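Side-chain contacts in D-3-phosphoglycerate dehydrogenase (Sulfolobus tokodaii, PDB 2EKL), which probably catalyses the NAD-dependent oxidation of 3-phosphoglycerate, the entry step of serine biosynthesis, as a member of the D-isomer specific 2-hydroxyacid dehydrogenase family: residues 254-257 / 258-261; 235-239 / 240-244; 244-248 / 249-253. One frame throughout, in Å; residues are numbered along the deposited sequence.

Contact 1. Residues 254-257 / 258-261. With NAD (nicotinamide-adenine-dinucleotide), chain B.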
loop_
_atom_site.group_PDB
_atom_site.type_symbol
_atom_site.label_atom_id
_atom_site.label_comp_id
_atom_site.label_asym_id
_atom_site.label_seq_id
_atom_site.Cartn_x
_atom_site.Cartn_y
_atom_site.Cartn_z
ATOM N N TYR A 254 8.266 9.946 -6.494
ATOM C CA TYR A 254 7.706 9.431 -7.734
ATOM C C TYR A 254 7.668 7.919 -7.521
ATOM O O TYR A 254 8.710 7.285 -7.321
ATOM C CB TYR A 254 8.598 9.760 -8.939
ATOM C CG TYR A 254 8.065 9.236 -10.264
ATOM C CD1 TYR A 254 6.876 9.731 -10.810
ATOM C CD2 TYR A 254 8.756 8.256 -10.977
ATOM C CE1 TYR A 254 6.393 9.259 -12.034
ATOM C CE2 TYR A 254 8.282 7.781 -12.200
ATOM C CZ TYR A 254 7.101 8.286 -12.722
ATOM O OH TYR A 254 6.642 7.823 -13.933
ATOM N N ALA A 255 6.467 7.350 -7.522
ATOM C CA ALA A 255 6.299 5.909 -7.327
ATOM C C ALA A 255 5.764 5.340 -8.627
ATOM O O ALA A 255 4.695 5.737 -9.083
ATOM C CB ALA A 255 5.319 5.646 -6.187
ATOM N N THR A 256 6.483 4.391 -9.216
ATOM C CA THR A 256 6.059 3.855 -10.498
ATOM C C THR A 256 6.281 2.360 -10.678
ATOM O O THR A 256 7.184 1.775 -10.081
ATOM C CB THR A 256 6.796 4.603 -11.632
ATOM O OG1 THR A 256 6.308 4.168 -12.901
ATOM C CG2 THR A 256 8.300 4.331 -11.556
ATOM N N ASP A 257 5.435 1.749 -11.505
ATOM C CA ASP A 257 5.553 0.333 -11.818
ATOM C C ASP A 257 6.091 0.238 -13.248
ATOM O O ASP A 257 6.351 -0.851 -13.757
ATOM C CB ASP A 257 4.181 -0.347 -11.734
ATOM C CG ASP A 257 4.251 -1.844 -11.987
ATOM O OD1 ASP A 257 5.080 -2.523 -11.340
ATOM O OD2 ASP A 257 3.470 -2.347 -12.825
ATOM N N VAL A 258 6.256 1.393 -13.887
ATOM C CA VAL A 258 6.746 1.442 -15.264
ATOM C C VAL A 258 7.915 2.411 -15.457
ATOM O O VAL A 258 7.917 3.528 -14.930
ATOM C CB VAL A 258 5.605 1.839 -16.233
ATOM C CG1 VAL A 258 4.501 0.791 -16.189
ATOM C CG2 VAL A 258 5.057 3.210 -15.860
ATOM N N PHE A 259 8.916 1.975 -16.215
ATOM C CA PHE A 259 10.086 2.803 -16.480
ATOM C C PHE A 259 10.293 2.900 -17.987
ATOM O O PHE A 259 9.954 1.981 -18.730
ATOM C CB PHE A 259 11.329 2.201 -15.814
ATOM C CG PHE A 259 12.067 3.166 -14.924
ATOM C CD1 PHE A 259 11.465 3.674 -13.776
ATOM C CD2 PHE A 259 13.365 3.569 -15.234
ATOM C CE1 PHE A 259 12.142 4.572 -12.951
ATOM C CE2 PHE A 259 14.049 4.464 -14.415
ATOM C CZ PHE A 259 13.437 4.967 -13.271
ATOM N N TRP A 260 10.842 4.026 -18.431
ATOM C CA TRP A 260 11.080 4.260 -19.849
ATOM C C TRP A 260 11.830 3.082 -20.455
ATOM O O TRP A 260 11.535 2.654 -21.570
ATOM C CB TRP A 260 11.842 5.575 -20.008
ATOM C CG TRP A 260 11.048 6.720 -19.435
ATOM C CD1 TRP A 260 10.139 7.501 -20.094
ATOM C CD2 TRP A 260 11.011 7.134 -18.064
ATOM N NE1 TRP A 260 9.534 8.372 -19.216
ATOM C CE2 TRP A 260 10.050 8.168 -17.963
ATOM C CE3 TRP A 260 11.690 6.730 -16.907
ATOM C CZ2 TRP A 260 9.753 8.800 -16.752
ATOM C CZ3 TRP A 260 11.394 7.362 -15.701
ATOM C CH2 TRP A 260 10.432 8.386 -15.635
ATOM N N ASN A 261 12.785 2.557 -19.695
ATOM C CA ASN A 261 13.570 1.393 -20.092
ATOM C C ASN A 261 13.675 0.512 -18.853
ATOM O O ASN A 261 14.095 0.974 -17.792
ATOM C CB ASN A 261 14.967 1.803 -20.563
ATOM C CG ASN A 261 14.979 2.289 -22.000
ATOM O OD1 ASN A 261 14.709 1.526 -22.928
ATOM N ND2 ASN A 261 15.287 3.566 -22.192
HETATM P PA NAD B . -8.781 2.678 -19.962
HETATM O O1A NAD B . -9.948 2.093 -19.278
HETATM O O2A NAD B . -8.807 2.660 -21.482
HETATM O O5B NAD B . -8.619 4.172 -19.406
HETATM C C5B NAD B . -7.593 5.003 -19.925
HETATM C C4B NAD B . -8.193 6.526 -19.743
HETATM O O4B NAD B . -7.147 7.505 -19.852
HETATM C C3B NAD B . -9.366 6.774 -20.750
HETATM O O3B NAD B . -10.544 7.226 -20.085
HETATM C C2B NAD B . -8.727 7.744 -21.752
HETATM O O2B NAD B . -9.581 8.589 -22.485
HETATM C C1B NAD B . -7.766 8.402 -20.832
HETATM N N9A NAD B . -6.721 9.216 -21.530
HETATM C C8A NAD B . -5.976 8.952 -22.670
HETATM N N7A NAD B . -5.150 9.994 -22.924
HETATM C C5A NAD B . -5.347 10.927 -21.965
HETATM C C6A NAD B . -4.794 12.235 -21.668
HETATM N N6A NAD B . -3.863 12.773 -22.440
HETATM N N1A NAD B . -5.257 12.968 -20.524
HETATM C C2A NAD B . -6.264 12.441 -19.652
HETATM N N3A NAD B . -6.807 11.166 -19.937
HETATM C C4A NAD B . -6.351 10.437 -21.068
HETATM O O3 NAD B . -7.449 1.882 -19.530
HETATM P PN NAD B . -7.084 1.146 -18.141
HETATM O O1N NAD B . -7.704 1.862 -17.017
HETATM O O2N NAD B . -7.525 -0.266 -18.341
HETATM O O5D NAD B . -5.515 1.253 -18.245
HETATM C C5D NAD B . -4.874 2.461 -17.894
HETATM C C4D NAD B . -3.375 2.372 -18.094
HETATM O O4D NAD B . -2.782 1.411 -17.240
HETATM C C3D NAD B . -2.888 1.986 -19.520
HETATM O O3D NAD B . -1.764 2.787 -19.916
HETATM C C2D NAD B . -2.602 0.533 -19.405
HETATM O O2D NAD B . -1.854 0.035 -20.497
HETATM C C1D NAD B . -1.981 0.555 -18.037
HETATM N N1N NAD B . -1.866 -0.735 -17.300
HETATM C C2N NAD B . -0.625 -1.028 -16.652
HETATM C C3N NAD B . -0.492 -2.258 -15.941
HETATM C C7N NAD B . 0.788 -2.566 -15.262
HETATM O O7N NAD B . 1.174 -3.853 -15.242
HETATM N N7N NAD B . 1.566 -1.662 -14.685
HETATM C C4N NAD B . -1.659 -3.181 -15.910
HETATM C C5N NAD B . -2.912 -2.871 -16.574
HETATM C C6N NAD B . -3.007 -1.627 -17.276
HETATM O O HOH W 1 8.079 6.054 -15.281
#
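Val258 lies just past the strand end, and its backbone is met at once by Thr256. With OG1 turned opposite the threonine's backbone N (chi1 -175°), the hydroxyl faces forward along the chain and comes to 2.7 Å from Val258 O; its one proton could also serve Asn230 O, so the two carbonyls compete for it. A small branched residue suits this bend, because the hydroxyl serves the backbone while the methyl CG2 packs on Phe259. Val258 O is also reached by a water, which donates to it at 2.6 Å and lies 2.6 Å from Tyr254 OH, bridging strand and loop; that phenol is hydrogen-bonded to Asn230 ND2 as well. Next comes Phe259, whose ring edge receives Thr256 CG2, 3.9 Å from CD1. One face of the same ring is filled by Trp260, with CZ3 above its centre. Trp260 in turn brings CH2 to 4.1 Å from Tyr254 CE2, while the bridging water sits over one face of the indole, offset toward its rim. At the first loop residue, Asp257 turns to the cofactor: its OD2 accepts from NAD N7N at 2.7 Å with an N-H...O angle of 154°, and Gly285 N, Ile284 N and Thr281 OG1 hold the carboxylate from the protein side. The corner is thus where the strand next to an outermost one of the Rossmann-type sheet ends at the nicotinamide's carboxamide: strand 278-280 packs on Thr256 and Phe259, helix 102-118 on Asp257, helix 267-274 on Phe259 and Trp260, and Phe132 of the second subunit on Phe259.

Contact 2. Residues 235-239 / 240-244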
loop_
_atom_site.group_PDB
_atom_site.type_symbol
_atom_site.label_atom_id
_atom_site.label_comp_id
_atom_site.label_asym_id
_atom_site.label_seq_id
_atom_site.Cartn_x
_atom_site.Cartn_y
_atom_site.Cartn_z
ATOM N N VAL A 235 6.041 6.736 -20.778
ATOM C CA VAL A 235 6.049 7.840 -21.739
ATOM C C VAL A 235 5.052 8.962 -21.442
ATOM O O VAL A 235 5.136 10.038 -22.036
ATOM C CB VAL A 235 5.809 7.335 -23.190
ATOM C CG1 VAL A 235 6.885 6.335 -23.573
ATOM C CG2 VAL A 235 4.431 6.713 -23.314
ATOM N N ALA A 236 4.114 8.717 -20.531
ATOM C CA ALA A 236 3.133 9.734 -20.171
ATOM C C ALA A 236 3.822 10.845 -19.382
ATOM O O ALA A 236 3.277 11.936 -19.219
ATOM C CB ALA A 236 2.013 9.116 -19.335
ATOM N N VAL A 237 5.032 10.560 -18.910
ATOM C CA VAL A 237 5.803 11.520 -18.125
ATOM C C VAL A 237 7.146 11.876 -18.752
ATOM O O VAL A 237 7.854 11.005 -19.257
ATOM C CB VAL A 237 6.086 10.970 -16.708
ATOM C CG1 VAL A 237 6.945 11.958 -15.919
ATOM C CG2 VAL A 237 4.778 10.706 -15.987
ATOM N N ASN A 238 7.487 13.160 -18.716
ATOM C CA ASN A 238 8.771 13.622 -19.234
ATOM C C ASN A 238 9.762 13.269 -18.125
ATOM O O ASN A 238 9.829 13.957 -17.105
ATOM C CB ASN A 238 8.744 15.140 -19.447
ATOM C CG ASN A 238 10.049 15.677 -20.007
ATOM O OD1 ASN A 238 11.126 15.159 -19.711
ATOM N ND2 ASN A 238 9.960 16.736 -20.805
ATOM N N GLY A 239 10.517 12.192 -18.325
ATOM C CA GLY A 239 11.470 11.743 -17.324
ATOM C C GLY A 239 12.556 12.729 -16.956
ATOM O O GLY A 239 12.975 12.804 -15.799
ATOM N N LYS A 240 13.034 13.481 -17.939
ATOM C CA LYS A 240 14.077 14.455 -17.678
ATOM C C LYS A 240 13.517 15.618 -16.859
ATOM O O LYS A 240 14.183 16.127 -15.960
ATOM C CB LYS A 240 14.679 14.928 -19.002
ATOM C CG LYS A 240 15.408 13.800 -19.726
ATOM C CD LYS A 240 15.841 14.185 -21.137
ATOM C CE LYS A 240 16.581 13.034 -21.801
ATOM N NZ LYS A 240 17.005 13.366 -23.188
ATOM N N ALA A 241 12.287 16.022 -17.157
ATOM C CA ALA A 241 11.657 17.100 -16.407
ATOM C C ALA A 241 11.442 16.599 -14.976
ATOM O O ALA A 241 11.640 17.336 -14.012
ATOM C CB ALA A 241 10.318 17.478 -17.044
ATOM N N LEU A 242 11.039 15.336 -14.849
ATOM C CA LEU A 242 10.806 14.739 -13.536
ATOM C C LEU A 242 12.067 14.795 -12.681
ATOM O O LEU A 242 12.033 15.230 -11.533
ATOM C CB LEU A 242 10.361 13.279 -13.686
ATOM C CG LEU A 242 10.198 12.483 -12.386
ATOM C CD1 LEU A 242 9.066 13.068 -11.544
ATOM C CD2 LEU A 242 9.916 11.023 -12.731
ATOM N N LEU A 243 13.186 14.346 -13.240
ATOM C CA LEU A 243 14.445 14.355 -12.507
ATOM C C LEU A 243 14.784 15.779 -12.076
ATOM O O LEU A 243 15.248 16.014 -10.961
ATOM C CB LEU A 243 15.566 13.785 -13.385
ATOM C CG LEU A 243 16.979 13.774 -12.788
ATOM C CD1 LEU A 243 17.005 12.958 -11.506
ATOM C CD2 LEU A 243 17.945 13.191 -13.805
ATOM N N ASP A 244 14.537 16.728 -12.971
ATOM C CA ASP A 244 14.798 18.137 -12.709
ATOM C C ASP A 244 14.023 18.590 -11.474
ATOM O O ASP A 244 14.588 19.173 -10.542
ATOM C CB ASP A 244 14.378 18.963 -13.933
ATOM C CG ASP A 244 14.789 20.421 -13.834
ATOM O OD1 ASP A 244 15.368 20.819 -12.801
ATOM O OD2 ASP A 244 14.530 21.172 -14.801
#
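Asn238 caps the helix that begins at Gly239, its side chain standing in for the carbonyl that a preceding turn would have supplied to Ala241. This is an N-cap in the Rossmann-type domain, at the start of the helix in a beta-alpha-beta crossover. With chi1 at -179° the amide swings away from its own backbone N and lies beside its carbonyl carbon, bringing OD1 back over the first turn. There OD1 accepts from Ala241 N at 2.9 Å; the N-H points almost straight at it (161°), yet the donor stands well above the amide's carbonyl plane, 63° out of it. The other end of the amide is used too, ND2 giving a hydrogen bond to Asp215 OD1, so bonds at both OD1 and ND2 hold the amide's rotation. Replacing Asn238 by alanine would take away the capping oxygen and is likely to leave Ala241 N without its side-chain acceptor and Asp215 OD1 without this donor, loosening the start of the helix. The backbone takes over from there: Asn238 O accepts from Leu242 N at 2.9 Å, and Gly239 O from Leu243 N at 3.0 Å. Upstream, Val237 O is satisfied by the indole NE1 of Trp260. Ala241 suits its place because its methyl fits against the cap, CB lying 3.5 Å from Asn238 CG. Gly239 lets an aromatic ring close on bare backbone, Trp260 CZ2 packing against its CA. On the sheet-facing side, where Tyr254 touches both residues, the apolar seal is Val237 CG1 against Leu242 CB, at 4.3 Å.

Contact 3. Residues 244-248 / 249-253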
loop_
_atom_site.group_PDB
_atom_site.type_symbol
_atom_site.label_atom_id
_atom_site.label_comp_id
_atom_site.label_asym_id
_atom_site.label_seq_id
_atom_site.Cartn_x
_atom_site.Cartn_y
_atom_site.Cartn_z
ATOM N N ASP A 244 14.537 16.728 -12.971
ATOM C CA ASP A 244 14.798 18.137 -12.709
ATOM C C ASP A 244 14.023 18.590 -11.474
ATOM O O ASP A 244 14.588 19.173 -10.542
ATOM C CB ASP A 244 14.378 18.963 -13.933
ATOM C CG ASP A 244 14.789 20.421 -13.834
ATOM O OD1 ASP A 244 15.368 20.819 -12.801
ATOM O OD2 ASP A 244 14.530 21.172 -14.801
ATOM N N TYR A 245 12.723 18.310 -11.463
ATOM C CA TYR A 245 11.876 18.709 -10.351
ATOM C C TYR A 245 12.089 17.921 -9.062
ATOM O O TYR A 245 11.745 18.398 -7.981
ATOM C CB TYR A 245 10.411 18.676 -10.791
ATOM C CG TYR A 245 10.043 19.897 -11.600
ATOM C CD1 TYR A 245 9.635 21.077 -10.972
ATOM C CD2 TYR A 245 10.163 19.900 -12.988
ATOM C CE1 TYR A 245 9.359 22.230 -11.710
ATOM C CE2 TYR A 245 9.891 21.050 -13.737
ATOM C CZ TYR A 245 9.490 22.207 -13.088
ATOM O OH TYR A 245 9.215 23.339 -13.818
ATOM N N ILE A 246 12.648 16.720 -9.166
ATOM C CA ILE A 246 12.936 15.939 -7.969
ATOM C C ILE A 246 14.188 16.549 -7.332
ATOM O O ILE A 246 14.252 16.750 -6.116
ATOM C CB ILE A 246 13.191 14.451 -8.306
ATOM C CG1 ILE A 246 11.859 13.758 -8.615
ATOM C CG2 ILE A 246 13.889 13.754 -7.141
ATOM C CD1 ILE A 246 11.989 12.285 -8.951
ATOM N N LYS A 247 15.174 16.869 -8.164
ATOM C CA LYS A 247 16.408 17.465 -7.668
ATOM C C LYS A 247 16.178 18.856 -7.084
ATOM O O LYS A 247 16.885 19.267 -6.166
ATOM C CB LYS A 247 17.455 17.504 -8.786
ATOM C CG LYS A 247 17.921 16.109 -9.186
ATOM C CD LYS A 247 18.847 16.120 -10.390
ATOM C CE LYS A 247 20.179 16.771 -10.070
ATOM N NZ LYS A 247 21.143 16.594 -11.194
ATOM N N LYS A 248 15.186 19.573 -7.611
ATOM C CA LYS A 248 14.854 20.907 -7.111
ATOM C C LYS A 248 14.212 20.782 -5.730
ATOM O O LYS A 248 14.158 21.748 -4.968
ATOM C CB LYS A 248 13.866 21.613 -8.047
ATOM C CG LYS A 248 14.428 22.010 -9.397
ATOM C CD LYS A 248 13.347 22.652 -10.252
ATOM C CE LYS A 248 13.897 23.109 -11.590
ATOM N NZ LYS A 248 12.831 23.653 -12.472
ATOM N N GLY A 249 13.717 19.585 -5.426
ATOM C CA GLY A 249 13.082 19.347 -4.144
ATOM C C GLY A 249 11.575 19.544 -4.171
ATOM O O GLY A 249 10.913 19.452 -3.133
ATOM N N LYS A 250 11.018 19.804 -5.350
ATOM C CA LYS A 250 9.580 20.019 -5.453
ATOM C C LYS A 250 8.769 18.738 -5.331
ATOM O O LYS A 250 7.751 18.704 -4.639
ATOM C CB LYS A 250 9.218 20.708 -6.771
ATOM C CG LYS A 250 7.739 21.078 -6.842
ATOM C CD LYS A 250 7.408 21.931 -8.052
ATOM C CE LYS A 250 5.956 22.383 -7.996
ATOM N NZ LYS A 250 5.583 23.235 -9.158
ATOM N N VAL A 251 9.208 17.690 -6.020
ATOM C CA VAL A 251 8.506 16.409 -5.982
ATOM C C VAL A 251 8.958 15.624 -4.759
ATOM O O VAL A 251 10.143 15.330 -4.606
ATOM C CB VAL A 251 8.792 15.587 -7.265
ATOM C CG1 VAL A 251 8.115 14.223 -7.185
ATOM C CG2 VAL A 251 8.296 16.355 -8.490
ATOM N N TYR A 252 8.012 15.304 -3.880
ATOM C CA TYR A 252 8.319 14.555 -2.667
ATOM C C TYR A 252 8.734 13.137 -3.036
ATOM O O TYR A 252 9.671 12.573 -2.456
ATOM C CB TYR A 252 7.087 14.509 -1.757
ATOM C CG TYR A 252 7.318 13.810 -0.439
ATOM C CD1 TYR A 252 7.972 14.456 0.611
ATOM C CD2 TYR A 252 6.888 12.497 -0.241
ATOM C CE1 TYR A 252 8.188 13.813 1.829
ATOM C CE2 TYR A 252 7.103 11.843 0.976
ATOM C CZ TYR A 252 7.751 12.509 2.004
ATOM O OH TYR A 252 7.959 11.880 3.212
ATOM N N ALA A 253 8.036 12.562 -4.009
ATOM C CA ALA A 253 8.338 11.209 -4.444
ATOM C C ALA A 253 7.639 10.846 -5.743
ATOM O O ALA A 253 6.571 11.379 -6.064
ATOM C CB ALA A 253 7.941 10.207 -3.348
#
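Tyr245 and Lys250 run alongside each other in the same direction, across a Schellman motif that ends the helix of a beta-alpha-beta unit and sends the chain into strand 251-256. With CG turned opposite its backbone N (chi1 -174°) and the rest extended, Lys250 reaches along the phenol, and its CD comes obliquely to 3.8 Å from Tyr245 CD1; the methylenes of a lysine suit contact with a ring while its amine travels on to Phe219 O. Lys248 brings NZ over one face of the same ring, toward its rim, and Phe219 meets the ring with its plane nearly parallel. The phenol's OH is hydrogen-bonded to Glu220 OE1. Deeper in, Val251 points toward the helix and is wedged against two residues, CB 3.8 Å from Ile246 CG1 and CG2 3.9 Å from Tyr245 CB, the isoleucine and valine crossing at a slant: branched chains fill this buried corner well. The turn itself needs Gly249, since at its phi of 93° a side chain would jam against Lys248 O. Gly249 N donates to Ile246 O, and Lys250 N more weakly to Tyr245 O. That last carbonyl has a second, straighter donor, Val251 N at 3.3 Å, 168° at the hydrogen.

How the contacts relate
The three contacts follow one beta-alpha-beta crossover: contact 2 starts helix 239-247, contact 3 ends it and enters strand 251-256, and contact 1 leaves that strand. Burial falls from the cofactor outward. Contact 1 is core and aromatic, with the dinucleotide at its tip; contact 2 is largely buried but governed by backbone capping; contact 3, furthest from the chain's centre, mixes a buried apolar corner with exposed lysines. Helix and strand also lean on each other between contacts: Leu242 CD2 lies 3.5 Å from Tyr254 CD2, and Ile246 CD1 touches Tyr254 CB. Contacts 2 and 3 share Asp244, whose carboxylate is hydrogen-bonded to Tyr216 and pairs only weakly with Lys248.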